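Side-chain contacts in Beta/gama crystallin family protein (Methanosarcina acetivorans, PDB 3HZ2), which binds calcium ions through a single archaeal betagamma-crystallin domain built from two Greek key motifs, with two calcium sites occupied: residues 18-21 against 22-26; 71-75 against 76-80. All coordinates share one frame; numbering follows the deposited sequence.

Overall arrangement
Both contacts belong to the same betagamma-crystallin domain, and interaction 1 closes before interaction 2 opens along the chain. Residues 18-26 take the chain out of edge strand 17-20 of the four-stranded sheet, in the first Greek key. Residues 71-80, in the second, run from the loop after strand 63-65 into strand 80-83 at the edge of the three-stranded sheet. The contact centres lie about 15 Å apart, on opposite sides of the chain's centre, yet the ends meet: Pro25 O is 3.3 Å from Ser80 CB. Interaction 1 joins the two sheets through the Gln24-Phe81 backbone bond, from the loop after strand 17-20 to strand 80-83, whereas interaction 2 supplies ligands to both calcium sites.

Interaction 1: 18-21 against 22-26; sequences FDAT and SDQPG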
ATOM      1  N   PHE A  18      -8.792  -0.569  -2.383  1.00 10.61           N
ATOM      2  CA  PHE A  18      -8.455  -0.131  -3.732  1.00 11.33           C
ATOM      3  C   PHE A  18      -7.554  -1.169  -4.376  1.00 12.38           C
ATOM      4  O   PHE A  18      -6.513  -1.525  -3.826  1.00 11.24           O
ATOM      5  CB  PHE A  18      -7.726   1.214  -3.704  1.00 13.02           C
ATOM      6  CG  PHE A  18      -7.428   1.766  -5.070  1.00 13.94           C
ATOM      7  CD1 PHE A  18      -8.453   2.266  -5.868  1.00 15.10           C
ATOM      8  CD2 PHE A  18      -6.130   1.762  -5.571  1.00 14.29           C
ATOM      9  CE1 PHE A  18      -8.188   2.757  -7.150  1.00 16.83           C
ATOM     10  CE2 PHE A  18      -5.853   2.248  -6.850  1.00 15.39           C
ATOM     11  CZ  PHE A  18      -6.887   2.746  -7.642  1.00 14.14           C
ATOM     12  N   ASP A  19      -7.963  -1.654  -5.543  1.00 12.89           N
ATOM     13  CA  ASP A  19      -7.192  -2.654  -6.272  1.00 14.80           C
ATOM     14  C   ASP A  19      -6.346  -1.919  -7.307  1.00 14.47           C
ATOM     15  O   ASP A  19      -6.873  -1.393  -8.285  1.00 15.61           O
ATOM     16  CB  ASP A  19      -8.140  -3.632  -6.969  1.00 17.16           C
ATOM     17  CG  ASP A  19      -7.433  -4.877  -7.468  1.00 20.31           C
ATOM     18  OD1 ASP A  19      -6.300  -4.760  -7.971  1.00 20.41           O
ATOM     19  OD2 ASP A  19      -8.021  -5.973  -7.366  1.00 24.20           O
ATOM     20  N   ALA A  20      -5.036  -1.888  -7.091  1.00 13.69           N
ATOM     21  CA  ALA A  20      -4.136  -1.189  -7.998  1.00 13.80           C
ATOM     22  C   ALA A  20      -3.308  -2.099  -8.900  1.00 14.09           C
ATOM     23  O   ALA A  20      -2.711  -3.075  -8.444  1.00 12.06           O
ATOM     24  CB  ALA A  20      -3.205  -0.282  -7.197  1.00 12.99           C
ATOM     25  N   THR A  21      -3.281  -1.763 -10.185  1.00 13.53           N
ATOM     26  CA  THR A  21      -2.499  -2.503 -11.162  1.00 14.66           C
ATOM     27  C   THR A  21      -1.543  -1.520 -11.832  1.00 15.28           C
ATOM     28  O   THR A  21      -0.789  -1.879 -12.736  1.00 16.86           O
ATOM     29  CB  THR A  21      -3.392  -3.168 -12.228  1.00 14.72           C
ATOM     30  OG1 THR A  21      -4.269  -2.191 -12.803  1.00 15.27           O
ATOM     31  CG2 THR A  21      -4.212  -4.287 -11.603  1.00 14.59           C
ATOM     32  N   SER A  22      -1.582  -0.275 -11.367  1.00 14.97           N
ATOM     33  CA  SER A  22      -0.720   0.784 -11.887  1.00 14.50           C
ATOM     34  C   SER A  22      -0.254   1.649 -10.722  1.00 15.00           C
ATOM     35  O   SER A  22      -0.808   1.570  -9.625  1.00 14.61           O
ATOM     36  CB  SER A  22      -1.476   1.639 -12.914  1.00 15.79           C
ATOM     37  OG  SER A  22      -2.626   2.233 -12.343  1.00 17.59           O
ATOM     38  N   ASP A  23       0.760   2.476 -10.959  1.00 14.66           N
ATOM     39  CA  ASP A  23       1.305   3.326  -9.906  1.00 15.22           C
ATOM     40  C   ASP A  23       0.313   4.347  -9.353  1.00 13.92           C
ATOM     41  O   ASP A  23      -0.524   4.877 -10.083  1.00 13.39           O
ATOM     42  CB  ASP A  23       2.575   4.013 -10.410  1.00 15.96           C
ATOM     43  CG  ASP A  23       3.651   3.013 -10.799  1.00 18.45           C
ATOM     44  OD1 ASP A  23       3.506   1.815 -10.455  1.00 19.40           O
ATOM     45  OD2 ASP A  23       4.641   3.419 -11.437  1.00 19.14           O
ATOM     46  N   GLN A  24       0.422   4.617  -8.053  1.00 13.50           N
ATOM     47  CA  GLN A  24      -0.476   5.542  -7.365  1.00 12.02           C
ATOM     48  C   GLN A  24       0.265   6.651  -6.617  1.00 12.74           C
ATOM     49  O   GLN A  24       0.659   6.474  -5.464  1.00 11.69           O
ATOM     50  CB  GLN A  24      -1.337   4.761  -6.367  1.00 11.22           C
ATOM     51  CG  GLN A  24      -2.177   3.656  -6.987  1.00 12.60           C
ATOM     52  CD  GLN A  24      -3.203   4.189  -7.960  1.00 13.76           C
ATOM     53  OE1 GLN A  24      -3.869   5.182  -7.681  1.00 13.18           O
ATOM     54  NE2 GLN A  24      -3.348   3.525  -9.102  1.00 14.35           N
ATOM     55  N   PRO A  25       0.443   7.818  -7.253  1.00 13.17           N
ATOM     56  CA  PRO A  25       1.147   8.923  -6.595  1.00 14.11           C
ATOM     57  C   PRO A  25       0.353   9.555  -5.456  1.00 15.03           C
ATOM     58  O   PRO A  25       0.860  10.424  -4.747  1.00 14.92           O
ATOM     59  CB  PRO A  25       1.401   9.895  -7.743  1.00 14.88           C
ATOM     60  CG  PRO A  25       0.192   9.699  -8.605  1.00 15.27           C
ATOM     61  CD  PRO A  25       0.030   8.193  -8.617  1.00 13.80           C
ATOM     62  N   GLY A  26      -0.890   9.109  -5.286  1.00 13.70           N
ATOM     63  CA  GLY A  26      -1.734   9.633  -4.228  1.00 15.30           C
ATOM     64  C   GLY A  26      -2.275   8.546  -3.313  1.00 16.08           C
ATOM     65  O   GLY A  26      -3.136   8.808  -2.472  1.00 16.57           O
TER
HETATM   66  O   HOH W   1      -4.289   0.757 -10.727  1.00 18.07           O
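Phe18 and Gln24 reach toward each other from opposite directions across the bend where the edge strand 17-20 of the first Greek key gives way to the loop leading to strand 37-42. The Phe18 ring and the Gln24 amide are turned 62° apart, so they do not stack flat on one another. The amide meets one corner of the ring: Gln24 CD lies 3.5 Å from Phe18 CE2, and Gln24 NE2 lies in the ring plane at its edge, 3.6 Å from the same CE2. The Gln24 chain reaches this place because it bends at its second torsion (chi2 -63°), which brings the amide round to the Phe18 ring. On the way its CG passes the methyl group of Ala20, with Ala20 CB 4.1 Å from Gln24 CG. Ala20 is buried, and Phe81 of strand 80-83 packs against both Ala20 and Gln24. A backbone bond between Gln24 and Phe81 further ties the loop to the other sheet, while Leu31 packs on Phe18.

The amide is tethered to its own loop. Gln24 NE2 donates to Ser22 O over 3.2 Å, approaching from above the carbonyl plane, 63° out of it, rather than along a lone pair. This bond limits rotation of the amide, leaving CD, OE1 and NE2 all beside CE2 of the phenylalanine. Round the bend itself, at Thr21 and Ser22, the polar contacts run through solvent. The Ser22 hydroxyl stands between its backbone N and carbonyl carbon, a position from which it reaches a water that also serves the residue just past the strand. That water accepts a hydrogen bond from Thr21 N at 2.8 Å and shares another with Ser22 OG at 2.7 Å.

Interaction 2: 71-75 against 76-80; sequences AGIPD and NSISS. With CA (calcium ion), chain F; CA (calcium ion), chain E.
The Asp75 carboxylate and the Asn76 amide lie side by side and point the same way, their planes 37° apart, with Asp75 OD2 3.6 Å from Asn76 ND2. They are alongside rather than stacked, and a calcium ion holds the amide's far end: Asn76 OD1 binds it at 2.4 Å. One of that ion's three waters donates to Asp75 OD2 at 2.5 Å and receives a weak bond from Asn76 ND2, spanning the two flat groups. Asp75 CG stands anti to the backbone N (chi1 -168°), which carries the carboxylate alongside its neighbour; its OD1 is hydrogen-bonded to Ser36 OG, itself a ligand of this ion with the carbonyl oxygens of Glu9 and Lys34.

Residues 75-80, Asp-Asn-Ser-Ile-Ser-Ser, match the betagamma-crystallin calcium motif. A type II turn from Pro74 to Ser77 overlaps its start, and a water bridges the turn, donating to Pro74 O and accepting from Ser77 N at 2.9 Å. Across the turn, Ile73 CG2 meets Ile78 CG1 at 3.8 Å; Ile73 also touches Trp58, and Ile78 Phe47. From the last residue of the turn onward, Ser77 O (2.5 Å) and Ser79 OG (2.6 Å) grip the second calcium ion, completed by Asp33 OD1, Glu49 O and two waters.

The chemistry implies a division of labour: one short segment serves two ions through an amide oxygen, a carbonyl and a hydroxyl, while Asp75 acts from the second shell, where its negative charge probably strengthens the pull of water and Ser36 on the first ion.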
ATOM      1  N   ALA A  71       4.817  -4.977   8.400  1.00 22.21           N
ATOM      2  CA  ALA A  71       5.708  -4.711   7.280  1.00 21.43           C
ATOM      3  C   ALA A  71       6.621  -3.540   7.635  1.00 20.07           C
ATOM      4  O   ALA A  71       7.313  -2.994   6.772  1.00 19.05           O
ATOM      5  CB  ALA A  71       4.898  -4.384   6.036  1.00 22.33           C
ATOM      6  N   GLY A  72       6.608  -3.158   8.909  1.00 18.71           N
ATOM      7  CA  GLY A  72       7.442  -2.060   9.372  1.00 17.05           C
ATOM      8  C   GLY A  72       6.929  -0.683   8.988  1.00 15.71           C
ATOM      9  O   GLY A  72       7.617   0.317   9.175  1.00 15.06           O
ATOM     10  N   ILE A  73       5.711  -0.628   8.465  1.00 13.97           N
ATOM     11  CA  ILE A  73       5.113   0.633   8.042  1.00 12.91           C
ATOM     12  C   ILE A  73       4.199   1.219   9.117  1.00 12.64           C
ATOM     13  O   ILE A  73       3.352   0.522   9.668  1.00 12.34           O
ATOM     14  CB  ILE A  73       4.274   0.431   6.761  1.00 12.47           C
ATOM     15  CG1 ILE A  73       5.143  -0.190   5.667  1.00 12.08           C
ATOM     16  CG2 ILE A  73       3.687   1.758   6.302  1.00 13.26           C
ATOM     17  CD1 ILE A  73       4.356  -0.641   4.445  1.00 10.84           C
ATOM     18  N   PRO A  74       4.366   2.512   9.434  1.00 13.10           N
ATOM     19  CA  PRO A  74       3.506   3.123  10.452  1.00 13.45           C
ATOM     20  C   PRO A  74       2.060   3.142   9.952  1.00 11.88           C
ATOM     21  O   PRO A  74       1.809   3.329   8.761  1.00 12.23           O
ATOM     22  CB  PRO A  74       4.101   4.523  10.619  1.00 14.67           C
ATOM     23  CG  PRO A  74       4.762   4.788   9.289  1.00 17.15           C
ATOM     24  CD  PRO A  74       5.385   3.463   8.953  1.00 14.85           C
ATOM     25  N   ASP A  75       1.112   2.943  10.856  1.00 10.80           N
ATOM     26  CA  ASP A  75      -0.293   2.913  10.468  1.00 11.54           C
ATOM     27  C   ASP A  75      -0.801   4.272   9.984  1.00 11.32           C
ATOM     28  O   ASP A  75      -0.358   5.313  10.464  1.00 11.78           O
ATOM     29  CB  ASP A  75      -1.141   2.417  11.645  1.00 11.87           C
ATOM     30  CG  ASP A  75      -2.556   2.074  11.235  1.00 11.77           C
ATOM     31  OD1 ASP A  75      -2.735   1.575  10.104  1.00  9.33           O
ATOM     32  OD2 ASP A  75      -3.482   2.287  12.044  1.00 12.63           O
ATOM     33  N   ASN A  76      -1.719   4.249   9.018  1.00  9.64           N
ATOM     34  CA  ASN A  76      -2.310   5.470   8.464  1.00  9.63           C
ATOM     35  C   ASN A  76      -1.280   6.474   7.970  1.00  9.20           C
ATOM     36  O   ASN A  76      -1.457   7.681   8.148  1.00  8.33           O
ATOM     37  CB  ASN A  76      -3.188   6.157   9.516  1.00  8.49           C
ATOM     38  CG  ASN A  76      -4.304   5.273   9.987  1.00  8.32           C
ATOM     39  OD1 ASN A  76      -4.678   4.351   9.287  1.00  5.99           O
ATOM     40  ND2 ASN A  76      -4.851   5.552  11.164  1.00  6.26           N
ATOM     41  N   SER A  77      -0.221   5.992   7.333  1.00  9.14           N
ATOM     42  CA  SER A  77       0.821   6.900   6.875  1.00 10.44           C
ATOM     43  C   SER A  77       1.184   6.812   5.398  1.00 10.46           C
ATOM     44  O   SER A  77       1.860   7.689   4.884  1.00 10.39           O
ATOM     45  CB  SER A  77       2.084   6.685   7.703  1.00 12.62           C
ATOM     46  OG  SER A  77       2.623   5.401   7.447  1.00 17.92           O
ATOM     47  N   ILE A  78       0.773   5.754   4.715  1.00  8.93           N
ATOM     48  CA  ILE A  78       1.105   5.636   3.297  1.00  9.39           C
ATOM     49  C   ILE A  78       0.403   6.731   2.500  1.00  8.85           C
ATOM     50  O   ILE A  78      -0.783   6.987   2.700  1.00 10.64           O
ATOM     51  CB  ILE A  78       0.701   4.249   2.752  1.00  9.55           C
ATOM     52  CG1 ILE A  78       1.563   3.174   3.424  1.00  9.48           C
ATOM     53  CG2 ILE A  78       0.852   4.214   1.227  1.00  9.44           C
ATOM     54  CD1 ILE A  78       1.148   1.759   3.113  1.00 11.40           C
ATOM     55  N   SER A  79       1.137   7.388   1.603  1.00  9.62           N
ATOM     56  CA  SER A  79       0.556   8.453   0.790  1.00  8.28           C
ATOM     57  C   SER A  79       0.753   8.268  -0.706  1.00  8.03           C
ATOM     58  O   SER A  79       0.217   9.030  -1.506  1.00 10.01           O
ATOM     59  CB  SER A  79       1.111   9.810   1.217  1.00  9.94           C
ATOM     60  OG  SER A  79       0.572  10.175   2.471  1.00 10.63           O
ATOM     61  N   SER A  80       1.532   7.260  -1.081  1.00  8.22           N
ATOM     62  CA  SER A  80       1.763   6.956  -2.486  1.00  7.20           C
ATOM     63  C   SER A  80       2.495   5.633  -2.587  1.00  7.48           C
ATOM     64  O   SER A  80       3.156   5.206  -1.643  1.00  7.81           O
ATOM     65  CB  SER A  80       2.578   8.065  -3.178  1.00  5.12           C
ATOM     66  OG  SER A  80       3.876   8.199  -2.621  1.00  7.75           O
TER
HETATM   67 CA    CA F 102       1.584  10.178   4.864  1.00 14.17          CA
HETATM   68 CA    CA E 101      -6.520   2.858   8.884  1.00  9.26          CA
HETATM   69  O   HOH W   2       0.016   3.230   6.362  1.00  6.99           O
HETATM   70  O   HOH W   3      -5.923   2.349  11.448  1.00 13.92           O
HETATM   71  O   HOH W   4      -7.885   5.033   8.710  1.00  8.33           O
HETATM   72  O   HOH W   5      -8.786   2.214  10.163  1.00 16.06           O
HETATM   73  O   HOH W   6       1.909  10.627   7.572  1.00 41.42           O
HETATM   74  O   HOH W   7       1.382  12.922   4.463  1.00 21.95           O